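Local coordinates for protein putative enoyl-CoA hydratase/isomerase (Acinetobacter baumannii, PDB 3FDU) that probably acts on enoyl-CoA thioesters as a hydratase or isomerase of the crotonase superfamily, at residues 108-113 / 130-135. The protein carries 4 engineered substitutions. Numbering follows the deposited sequence.
Sequences GVAIGI and ALFQIP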
loop_
_atom_site.group_PDB
_atom_site.type_symbol
_atom_site.label_atom_id
_atom_site.label_comp_id
_atom_site.label_asym_id
_atom_site.label_seq_id
_atom_site.Cartn_x
_atom_site.Cartn_y
_atom_site.Cartn_z
ATOM N N GLY A 108 19.291 5.238 -16.122
ATOM C CA GLY A 108 18.694 5.714 -17.350
ATOM C C GLY A 108 17.241 5.251 -17.576
ATOM O O GLY A 108 16.447 5.165 -16.641
ATOM N N VAL A 109 16.898 4.926 -18.815
ATOM C CA VAL A 109 15.479 4.646 -19.153
ATOM C C VAL A 109 15.024 3.295 -18.586
ATOM O O VAL A 109 15.753 2.282 -18.643
ATOM C CB VAL A 109 15.169 4.763 -20.671
ATOM C CG1 VAL A 109 15.444 6.249 -21.198
ATOM C CG2 VAL A 109 15.936 3.720 -21.478
ATOM N N ALA A 110 13.800 3.289 -18.068
ATOM C CA ALA A 110 13.161 2.055 -17.609
ATOM C C ALA A 110 11.708 2.215 -17.938
ATOM O O ALA A 110 10.969 2.843 -17.171
ATOM C CB ALA A 110 13.332 1.924 -16.115
ATOM N N ILE A 111 11.293 1.646 -19.068
ATOM C CA ILE A 111 9.961 1.962 -19.667
ATOM C C ILE A 111 9.131 0.711 -19.856
ATOM O O ILE A 111 9.675 -0.301 -20.265
ATOM C CB ILE A 111 10.153 2.685 -21.050
ATOM C CG1 ILE A 111 10.796 4.105 -20.787
ATOM C CG2 ILE A 111 8.801 2.928 -21.751
ATOM C CD1 ILE A 111 11.226 4.838 -22.099
ATOM N N GLY A 112 7.850 0.750 -19.468
ATOM C CA GLY A 112 6.887 -0.326 -19.778
ATOM C C GLY A 112 7.225 -1.529 -18.916
ATOM O O GLY A 112 7.113 -1.483 -17.683
ATOM N N ILE A 113 7.671 -2.611 -19.554
ATOM C CA ILE A 113 8.248 -3.713 -18.812
ATOM C C ILE A 113 9.452 -3.324 -17.900
ATOM O O ILE A 113 9.738 -4.026 -16.942
ATOM C CB ILE A 113 8.707 -4.831 -19.768
ATOM C CG1 ILE A 113 9.098 -6.061 -18.937
ATOM C CG2 ILE A 113 9.900 -4.370 -20.614
ATOM C CD1 ILE A 113 8.436 -7.317 -19.366
ATOM N N ALA A 130 17.826 7.687 -13.483
ATOM C CA ALA A 130 16.710 6.829 -13.867
ATOM C C ALA A 130 15.463 7.603 -14.312
ATOM O O ALA A 130 15.015 8.528 -13.651
ATOM C CB ALA A 130 16.380 5.890 -12.748
ATOM N N LEU A 131 14.893 7.192 -15.438
ATOM C CA LEU A 131 13.708 7.838 -15.958
ATOM C C LEU A 131 12.699 6.749 -16.287
ATOM O O LEU A 131 12.924 5.939 -17.185
ATOM C CB LEU A 131 14.031 8.654 -17.234
ATOM C CG LEU A 131 14.827 9.965 -16.959
ATOM C CD1 LEU A 131 15.209 10.530 -18.325
ATOM C CD2 LEU A 131 14.050 11.000 -16.075
ATOM N N PHE A 132 11.589 6.761 -15.581
ATOM C CA PHE A 132 10.617 5.665 -15.654
ATOM C C PHE A 132 9.358 6.095 -16.429
ATOM O O PHE A 132 8.981 7.257 -16.428
ATOM C CB PHE A 132 10.171 5.247 -14.257
ATOM C CG PHE A 132 11.294 4.846 -13.311
ATOM C CD1 PHE A 132 11.672 3.512 -13.201
ATOM C CD2 PHE A 132 11.921 5.789 -12.499
ATOM C CE1 PHE A 132 12.685 3.122 -12.313
ATOM C CE2 PHE A 132 12.953 5.417 -11.606
ATOM C CZ PHE A 132 13.343 4.080 -11.511
ATOM N N GLN A 133 8.651 5.113 -17.003
ATOM C CA GLN A 133 7.357 5.407 -17.607
ATOM C C GLN A 133 6.567 4.117 -17.793
ATOM O O GLN A 133 7.157 3.064 -18.068
ATOM C CB GLN A 133 7.552 6.093 -18.980
ATOM C CG GLN A 133 6.181 6.571 -19.625
ATOM C CD GLN A 133 6.437 7.037 -21.054
ATOM O OE1 GLN A 133 7.473 6.697 -21.629
ATOM N NE2 GLN A 133 5.539 7.835 -21.597
ATOM N N ILE A 134 5.236 4.190 -17.589
ATOM C CA ILE A 134 4.312 3.115 -17.972
ATOM C C ILE A 134 3.434 3.660 -19.090
ATOM O O ILE A 134 2.398 4.278 -18.847
ATOM C CB ILE A 134 3.377 2.721 -16.788
ATOM C CG1 ILE A 134 4.190 2.698 -15.484
ATOM C CG2 ILE A 134 2.732 1.306 -17.011
ATOM C CD1 ILE A 134 3.386 2.206 -14.287
ATOM N N PRO A 135 3.857 3.475 -20.312
ATOM C CA PRO A 135 3.207 4.127 -21.462
ATOM C C PRO A 135 2.024 3.374 -22.034
ATOM O O PRO A 135 1.459 3.830 -23.065
ATOM C CB PRO A 135 4.327 4.155 -22.516
ATOM C CG PRO A 135 5.154 2.939 -22.190
ATOM C CD PRO A 135 5.087 2.760 -20.684
#
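The ring of F132 meets A110 obliquely, the methyl CB of A110 lying 3.7 Å from F132 CD1, while the ring of F170 meets it with the planes about 15° apart. V106, L118, V115 and V181 also touch F132, a setting in which a large apolar ring suits the buried side of this small sheet. With CG anti to its own carbonyl carbon (chi1 -56°), F132 starts its ring beside the backbone N, and A110, being only a methyl, meets that ring through CB alone, with CE1 at 4.0 Å. On the opposite face, with V109, I111 and L131, lies the flat amide of Q133. Its extended chain brings OE1 to 4.0 Å from I111 CG2, and a glutamine suits the place because its amide both accepts, at OE1 from K169 NZ, and donates, from NE2 to A167 O. P135 offers a compact apolar ring, which I111 crosses at about a right angle, I111 CG2 touching P135 CG at 3.7 Å.

Strands 109-111 and 131-133 run parallel, and strand 169-170 joins antiparallel beyond the second, forming a small sheet separate from the main one of the crotonase fold. Four backbone bonds zip the pair: L131 N to G108 O, A110 N to L131 O (2.9 Å), Q133 N to A110 O, the longest at 3.2 Å, and G112 N to Q133 O, nearly straight at 173°. G108 and G112 both have positive phi, which favours glycine, and G112 is the N-cap of helix 113-116. P135 CD packs 3.6 Å from G112 N.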